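Local structure of N-Acetyltransferase, PseH (Campylobacter jejuni subsp. jejuni PT14, 4XPL) at residues A[75-78]-A[84-87]; A[105-110]-A[137-142]; A[121-124]-A[129-132]. The protein is an acetyl coenzyme A-dependent N-acetyltransferase of bacterial O-linked glycosylation, probably acetylating N-4 of a UDP-linked amino sugar on the way to pseudaminic acid. The protein carries 8 engineered substitutions. One frame throughout, in Å; residues are numbered along the deposited sequence.

Contact 1 of 3, residues A[75-78]-A[84-87]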
# COMPACT_ATOMS: atom_id res chain seq x y z
N ILE A 75 -0.40 2.32 -2.68
CA ILE A 75 0.42 1.42 -1.88
C ILE A 75 0.77 2.06 -0.56
O ILE A 75 0.74 3.26 -0.43
CB ILE A 75 1.70 0.97 -2.64
CG1 ILE A 75 2.61 2.14 -2.98
CG2 ILE A 75 1.32 0.18 -3.90
CD1 ILE A 75 4.00 1.72 -3.55
N ASP A 76 1.08 1.23 0.44
CA ASP A 76 1.41 1.73 1.73
C ASP A 76 2.40 0.85 2.44
O ASP A 76 2.49 -0.39 2.22
CB ASP A 76 0.17 2.00 2.61
CG ASP A 76 -0.49 0.75 3.09
OD1 ASP A 76 -0.10 0.24 4.16
OD2 ASP A 76 -1.41 0.29 2.39
N PHE A 77 3.13 1.54 3.32
CA PHE A 77 4.13 0.93 4.18
C PHE A 77 3.87 1.43 5.60
O PHE A 77 3.77 2.63 5.80
CB PHE A 77 5.52 1.36 3.72
CG PHE A 77 5.77 1.14 2.26
CD1 PHE A 77 5.46 2.12 1.32
CD2 PHE A 77 6.38 -0.02 1.82
CE1 PHE A 77 5.70 1.91 -0.02
CE2 PHE A 77 6.67 -0.21 0.50
CZ PHE A 77 6.32 0.73 -0.43
N VAL A 78 3.67 0.51 6.54
CA VAL A 78 3.40 0.86 7.90
C VAL A 78 4.31 0.04 8.81
O VAL A 78 4.92 -0.97 8.38
CB VAL A 78 1.88 0.70 8.24
CG1 VAL A 78 1.04 1.53 7.24
CG2 VAL A 78 1.41 -0.78 8.24
N SER A 84 12.58 -3.66 8.86
CA SER A 84 11.37 -4.20 8.28
C SER A 84 10.25 -3.19 8.10
O SER A 84 10.32 -2.05 8.61
CB SER A 84 10.84 -5.33 9.16
OG SER A 84 10.13 -4.81 10.28
N CYS A 85 9.24 -3.60 7.33
CA CYS A 85 7.98 -2.88 7.28
C CYS A 85 6.83 -3.82 6.91
O CYS A 85 7.07 -4.94 6.43
CB CYS A 85 8.06 -1.70 6.31
SG CYS A 85 8.15 -2.14 4.56
N GLU A 86 5.61 -3.37 7.17
CA GLU A 86 4.41 -4.03 6.68
C GLU A 86 3.96 -3.22 5.50
O GLU A 86 4.26 -2.05 5.42
CB GLU A 86 3.31 -4.02 7.72
CG GLU A 86 3.66 -4.74 8.95
CD GLU A 86 2.51 -4.78 9.95
OE1 GLU A 86 1.65 -3.86 9.94
OE2 GLU A 86 2.45 -5.74 10.73
N PHE A 87 3.21 -3.84 4.60
CA PHE A 87 2.72 -3.15 3.44
C PHE A 87 1.30 -3.55 3.12
O PHE A 87 0.80 -4.60 3.54
CB PHE A 87 3.61 -3.40 2.21
CG PHE A 87 3.46 -4.77 1.63
CD1 PHE A 87 4.25 -5.81 2.06
CD2 PHE A 87 2.50 -5.02 0.66
CE1 PHE A 87 4.12 -7.06 1.54
CE2 PHE A 87 2.35 -6.28 0.14
CZ PHE A 87 3.15 -7.30 0.57

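Contact 2 of 3, residues A[105-110]-A[137-142]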
# COMPACT_ATOMS: atom_id res chain seq x y z
N GLU A 105 6.47 -1.97 -7.40
CA GLU A 105 6.75 -0.71 -6.72
C GLU A 105 6.96 -0.86 -5.22
O GLU A 105 7.84 -0.20 -4.65
CB GLU A 105 5.64 0.31 -6.98
CG GLU A 105 5.51 0.73 -8.41
CD GLU A 105 6.80 1.30 -9.00
OE1 GLU A 105 7.38 2.21 -8.37
OE2 GLU A 105 7.22 0.84 -10.07
N ILE A 106 6.15 -1.68 -4.58
CA ILE A 106 6.28 -1.94 -3.16
C ILE A 106 7.65 -2.51 -2.84
O ILE A 106 8.33 -2.04 -1.92
CB ILE A 106 5.18 -2.91 -2.63
CG1 ILE A 106 3.83 -2.17 -2.49
CG2 ILE A 106 5.58 -3.55 -1.26
CD1 ILE A 106 2.63 -3.02 -2.66
N ILE A 107 8.06 -3.54 -3.57
CA ILE A 107 9.32 -4.23 -3.30
C ILE A 107 10.51 -3.33 -3.60
O ILE A 107 11.45 -3.21 -2.76
CB ILE A 107 9.38 -5.61 -4.06
CG1 ILE A 107 8.25 -6.52 -3.57
CG2 ILE A 107 10.73 -6.24 -3.89
CD1 ILE A 107 8.03 -7.77 -4.38
N LYS A 108 10.48 -2.66 -4.75
CA LYS A 108 11.52 -1.71 -5.09
C LYS A 108 11.67 -0.63 -4.02
O LYS A 108 12.77 -0.37 -3.52
CB LYS A 108 11.26 -1.09 -6.48
CG LYS A 108 12.37 -0.17 -6.95
CD LYS A 108 12.13 0.29 -8.41
CE LYS A 108 13.25 1.22 -8.89
NZ LYS A 108 13.19 1.47 -10.38
N TYR A 109 10.57 0.01 -3.66
CA TYR A 109 10.62 1.10 -2.68
C TYR A 109 11.11 0.61 -1.32
O TYR A 109 11.95 1.22 -0.68
CB TYR A 109 9.25 1.78 -2.52
CG TYR A 109 9.37 3.07 -1.75
CD1 TYR A 109 9.66 4.25 -2.40
CD2 TYR A 109 9.15 3.11 -0.37
CE1 TYR A 109 9.80 5.45 -1.70
CE2 TYR A 109 9.30 4.31 0.34
CZ TYR A 109 9.60 5.47 -0.33
OH TYR A 109 9.71 6.67 0.36
N ALA A 110 10.59 -0.51 -0.87
CA ALA A 110 11.04 -1.07 0.41
C ALA A 110 12.53 -1.42 0.42
O ALA A 110 13.27 -1.06 1.35
CB ALA A 110 10.23 -2.30 0.75
N ASN A 137 5.30 -13.35 -6.12
CA ASN A 137 6.46 -12.48 -5.87
C ASN A 137 7.39 -13.02 -4.74
O ASN A 137 8.17 -12.26 -4.13
CB ASN A 137 5.98 -11.05 -5.58
CG ASN A 137 5.47 -10.36 -6.82
OD1 ASN A 137 6.24 -9.77 -7.56
ND2 ASN A 137 4.17 -10.50 -7.11
N HIS A 138 7.32 -14.33 -4.55
CA HIS A 138 8.21 -15.14 -3.67
C HIS A 138 8.01 -14.93 -2.18
O HIS A 138 8.88 -15.32 -1.38
CB HIS A 138 9.68 -15.01 -4.06
CG HIS A 138 9.92 -15.09 -5.53
ND1 HIS A 138 9.28 -16.01 -6.34
CD2 HIS A 138 10.74 -14.39 -6.34
CE1 HIS A 138 9.69 -15.85 -7.59
NE2 HIS A 138 10.58 -14.88 -7.62
N PHE A 139 6.86 -14.38 -1.80
CA PHE A 139 6.47 -14.35 -0.40
C PHE A 139 6.21 -15.75 0.14
O PHE A 139 5.81 -16.67 -0.58
CB PHE A 139 5.24 -13.45 -0.19
CG PHE A 139 5.56 -11.98 -0.21
CD1 PHE A 139 5.73 -11.31 -1.42
CD2 PHE A 139 5.76 -11.28 0.97
CE1 PHE A 139 6.06 -9.99 -1.45
CE2 PHE A 139 6.07 -9.96 0.94
CZ PHE A 139 6.21 -9.30 -0.28
N THR A 140 6.47 -15.92 1.42
CA THR A 140 6.24 -17.20 2.05
C THR A 140 5.39 -16.96 3.32
O THR A 140 5.57 -15.98 4.04
CB THR A 140 7.57 -17.97 2.25
OG1 THR A 140 8.48 -17.23 3.04
CG2 THR A 140 8.27 -18.24 0.91
N ILE A 141 4.41 -17.84 3.53
CA ILE A 141 3.56 -17.80 4.71
C ILE A 141 4.37 -18.30 5.90
O ILE A 141 4.77 -19.46 5.93
CB ILE A 141 2.31 -18.68 4.56
CG1 ILE A 141 1.41 -18.21 3.42
CG2 ILE A 141 1.49 -18.73 5.88
CD1 ILE A 141 0.35 -19.29 3.07
N TYR A 142 4.58 -17.43 6.90
CA TYR A 142 5.34 -17.82 8.11
C TYR A 142 4.50 -17.94 9.42
O TYR A 142 5.03 -18.37 10.46
CB TYR A 142 6.48 -16.83 8.35
CG TYR A 142 6.06 -15.48 8.88
CD1 TYR A 142 5.62 -14.49 8.01
CD2 TYR A 142 6.10 -15.19 10.26
CE1 TYR A 142 5.24 -13.25 8.48
CE2 TYR A 142 5.71 -13.92 10.73
CZ TYR A 142 5.32 -12.96 9.82
OH TYR A 142 4.92 -11.73 10.23

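Contact 3 of 3, residues A[121-124]-A[129-132]. With ACO (acetyl coenzyme *a), chain B.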
# COMPACT_ATOMS: atom_id res chain seq x y z
N ALA A 121 3.49 -8.79 5.39
CA ALA A 121 2.08 -8.43 5.27
C ALA A 121 1.25 -9.48 5.97
O ALA A 121 1.72 -10.57 6.27
CB ALA A 121 1.65 -8.33 3.80
N TYR A 122 -0.01 -9.13 6.21
CA TYR A 122 -1.01 -10.11 6.62
C TYR A 122 -2.30 -9.85 5.85
O TYR A 122 -2.59 -8.70 5.50
CB TYR A 122 -1.24 -10.08 8.13
CG TYR A 122 -1.71 -8.76 8.67
CD1 TYR A 122 -0.79 -7.73 8.86
CD2 TYR A 122 -3.05 -8.54 8.99
CE1 TYR A 122 -1.20 -6.50 9.35
CE2 TYR A 122 -3.47 -7.30 9.48
CZ TYR A 122 -2.53 -6.28 9.66
OH TYR A 122 -2.91 -5.05 10.15
N VAL A 123 -3.00 -10.92 5.53
CA VAL A 123 -4.23 -10.84 4.77
C VAL A 123 -5.22 -11.85 5.31
O VAL A 123 -4.83 -12.88 5.87
CB VAL A 123 -4.02 -11.11 3.27
CG1 VAL A 123 -3.42 -9.90 2.61
CG2 VAL A 123 -3.16 -12.37 3.06
N PHE A 124 -6.50 -11.53 5.19
CA PHE A 124 -7.55 -12.48 5.50
C PHE A 124 -7.34 -13.68 4.58
O PHE A 124 -7.00 -13.53 3.39
CB PHE A 124 -8.93 -11.88 5.27
CG PHE A 124 -9.37 -10.92 6.34
CD1 PHE A 124 -9.76 -11.38 7.58
CD2 PHE A 124 -9.39 -9.54 6.09
CE1 PHE A 124 -10.18 -10.49 8.58
CE2 PHE A 124 -9.81 -8.65 7.09
CZ PHE A 124 -10.19 -9.12 8.33
N LYS A 129 -6.87 -13.57 -4.22
CA LYS A 129 -6.20 -12.72 -5.17
C LYS A 129 -4.91 -12.22 -4.58
O LYS A 129 -3.87 -12.31 -5.22
CB LYS A 129 -7.08 -11.54 -5.63
CG LYS A 129 -7.98 -11.89 -6.79
CD LYS A 129 -8.51 -10.68 -7.54
CE LYS A 129 -9.73 -10.07 -6.87
NZ LYS A 129 -10.77 -9.75 -7.92
N ALA A 130 -4.97 -11.69 -3.37
CA ALA A 130 -3.79 -11.12 -2.74
C ALA A 130 -2.75 -12.21 -2.44
O ALA A 130 -1.54 -12.02 -2.68
CB ALA A 130 -4.15 -10.35 -1.47
N LEU A 131 -3.21 -13.33 -1.90
CA LEU A 131 -2.28 -14.43 -1.61
C LEU A 131 -1.53 -14.92 -2.84
O LEU A 131 -0.32 -15.06 -2.80
CB LEU A 131 -3.01 -15.60 -0.99
CG LEU A 131 -3.40 -15.33 0.45
CD1 LEU A 131 -4.51 -16.36 0.89
CD2 LEU A 131 -2.14 -15.38 1.32
N LYS A 132 -2.24 -15.17 -3.92
CA LYS A 132 -1.62 -15.60 -5.17
C LYS A 132 -0.56 -14.59 -5.64
O LYS A 132 0.54 -14.96 -6.07
CB LYS A 132 -2.71 -15.74 -6.22
CG LYS A 132 -2.25 -16.27 -7.60
CD LYS A 132 -1.50 -17.58 -7.42
CE LYS A 132 -1.49 -18.44 -8.65
NZ LYS A 132 -1.27 -19.86 -8.19
N1A ACO B . -7.19 -18.30 -6.55
C2A ACO B . -5.95 -18.08 -7.03
N3A ACO B . -5.65 -17.04 -7.83
C4A ACO B . -6.59 -16.13 -8.21
C5A ACO B . -7.97 -16.29 -7.72
C6A ACO B . -8.22 -17.47 -6.85
N6A ACO B . -9.46 -17.72 -6.35
N7A ACO B . -8.68 -15.27 -8.25
C8A ACO B . -7.83 -14.51 -9.01
N9A ACO B . -6.58 -15.02 -8.98
C1B ACO B . -5.35 -14.51 -9.65
C2B ACO B . -5.59 -13.91 -11.03
O2B ACO B . -5.75 -14.92 -12.04
C3B ACO B . -4.32 -13.10 -11.21
O3B ACO B . -3.30 -13.98 -11.70
P3B ACO B . -1.92 -13.48 -12.37
O7A ACO B . -1.20 -12.68 -11.29
O8A ACO B . -1.23 -14.79 -12.68
O9A ACO B . -2.32 -12.68 -13.59
C4B ACO B . -4.00 -12.59 -9.80
O4B ACO B . -4.69 -13.47 -8.90
C5B ACO B . -4.43 -11.14 -9.60
O5B ACO B . -5.79 -10.94 -10.03
P1A ACO B . -6.31 -9.62 -10.81
O1A ACO B . -7.79 -9.71 -11.05
O2A ACO B . -5.37 -9.30 -11.96
O3A ACO B . -6.28 -8.47 -9.68
P2A ACO B . -5.23 -7.28 -9.64
O4A ACO B . -3.85 -7.81 -9.94
O5A ACO B . -5.78 -6.19 -10.53
O6A ACO B . -5.39 -6.73 -8.13
CBP ACO B . -5.30 -6.60 -5.78
CCP ACO B . -5.06 -7.49 -6.98
CDP ACO B . -4.38 -5.35 -5.92
CEP ACO B . -4.98 -7.38 -4.50
CAP ACO B . -6.79 -6.20 -5.82
OAP ACO B . -7.63 -7.38 -5.80
C9P ACO B . -7.18 -5.31 -4.68
O9P ACO B . -6.89 -4.11 -4.68
N8P ACO B . -7.89 -5.89 -3.71
C7P ACO B . -8.42 -5.13 -2.59
C6P ACO B . -7.30 -4.63 -1.66
C5P ACO B . -6.51 -5.79 -1.08
O5P ACO B . -7.06 -6.85 -0.76
N4P ACO B . -5.20 -5.58 -0.88
C3P ACO B . -4.42 -6.55 -0.10
C2P ACO B . -4.57 -6.28 1.42
S1P ACO B . -3.79 -4.71 1.75
C ACO B . -5.01 -3.59 1.90
O ACO B . -6.19 -3.92 1.72
CH3 ACO B . -4.60 -2.17 2.20

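Contact 1 of 3, residues A[75-78]-A[84-87]
Two backbone hydrogen bonds join V78 and E86 as an antiparallel hydrogen-bonded pair. E86 N donates to V78 O over 2.8 Å, nearly along the C=O axis and with 163° at the hydrogen. The return bond, V78 N to E86 O at 2.9 Å, is also straight, but its donor stands above the carbonyl plane. F77 and F87 form a non-hydrogen-bonded pair, supported by CA-H...O contacts: F87 CA lies 3.0 Å from D76 O, and F77 CA 3.2 Å from E86 O.

V78 and E86 put their side chains on one face of the hairpin, F77 and F87 on the other. V78 CG2, set between its backbone N and carbonyl carbon, meets E86 OE1 at 3.5 Å; that oxygen bonds weakly to N79. C85 SG approaches the edge of the F77 ring, 3.9 Å from CD2. F87 meets the partner strand through CB, 3.2 Å from D76 O.

D76 touches the bound acetyl coenzyme A, and strand 84-91 carries L89 and A91 of its site. Strand 61-67 flanks 70-78 and strand 118-124 flanks 84-91; helix 99-114 covers F77 and F87 with I106, and F77 with Y109, while Y134 of helix 128-136 and F139 lie against F87.

Contact 2 of 3, residues A[105-110]-A[137-142]
I107 is the residue of helix 99-114 that spans the gap to the turn at N137 and F139, and its CD1 methyl does all the touching. In the acetyltransferase (GNAT) fold this helix follows strand 84-91 and lies on one face of the central sheet; the turn leads from helix 128-136 into strand 140-144, at one edge of the sheet. The contact is therefore a lateral one, between two elements on the same side of the sheet.

Along the helix, E105 lies on I8 and L10 of strand 8-12, and I106 packs inward onto I75, F77 and L119 of the sheet. I107 comes next and points at the turn. Its CG1 is anti to the carbonyl carbon (chi1 -61°) and the chain runs on extended (chi2 169°), which carries CD1 outward to 4.0 Å from N137 CB and 4.2 Å from F139 CE1. Y109 returns to the inner side, where its ring meets those of F63 and F77, and A110 closes the segment against F77 and L119. Two i+4 to i bonds, Y109 N to E105 O and A110 N to I106 O, both 2.9 Å, confirm an uninterrupted helix here.

The opposing surface is shaped by a helix end. H138, with positive phi (71°), is the C-prime residue of a Schellman motif in which F139 N returns to Y134 O and H138 N to Q135 O. The reversal places N137 and F139 beside the same methyl. F139 also reaches L119, V151 and L153, tying the turn to the sheet. N137 is held at both ends of its amide: ND2 bonds to L133 O, and OD1, 4.2 Å from I107 CD1, accepts from Q100 NE2 on the helix that carries I107.

Contact 3 of 3, residues A[121-124]-A[129-132]
V123 meets helix 128-136 through its two methyl groups, each with its own partner. CG2, lodged between the backbone N and the carbonyl carbon, touches L131 CD2 at 3.6 Å, the two side chains running past one another in opposite senses. CG1, anti to the carbonyl carbon (chi1 -77°), lies 4.2 Å from A130 CB. No hydrogen bond crosses between the two segments, so the seam is apolar; Y149 lies against L131 and Y134 against V123.

Two of these groups, V123 CG1 and A130 CB, also line the cofactor pocket. V123 CG1 is 4.0 Å from C2P of acetyl coenzyme A, next to the thioester sulfur, and A130 CB stands 4.0 Å from C3P. This is the GNAT arrangement in which strand 118-124 and the following helix flank the pantetheine arm. L89 O and A91 N of strand 84-91 hydrogen-bond to the cofactor, probably to that arm as is usual in the family. K96 NZ and G97 N, just before helix 99-114, also hydrogen-bond to it.

Contacts to the nucleotide end come from the aliphatic parts of two lysines. K129 CG lies above the plane of the adenine, just beyond its C8A edge and 3.4 Å from that atom, and CD continues to within 3.7 Å of O1A. K132 approaches from the N3A side, its CG 3.5 Å from that nitrogen, with the chain bent at chi2 before NZ makes a weak hydrogen bond to Q135 OE1.

All three contacts lie within one GNAT domain built on a single mixed sheet. Along the chain, both segments of contact 1 precede contact 2, and contact 3 falls wholly between the two segments of contact 2. The centres of contact 1 and contact 2 are about 10 Å apart. F87 touches both of the others: its CE1 lies 3.5 Å from F139 CE2 of contact 2 and 3.6 Å from A121 CB of contact 3. Contacts 2 and 3 do not touch directly, yet helix 128-136 leads from one to the other. Contact 1 supplies strand 84-91 and contact 3 its parallel neighbour 118-124, both bordering the cofactor site, while contact 2 packs on the sheet face that carries F77 and F87.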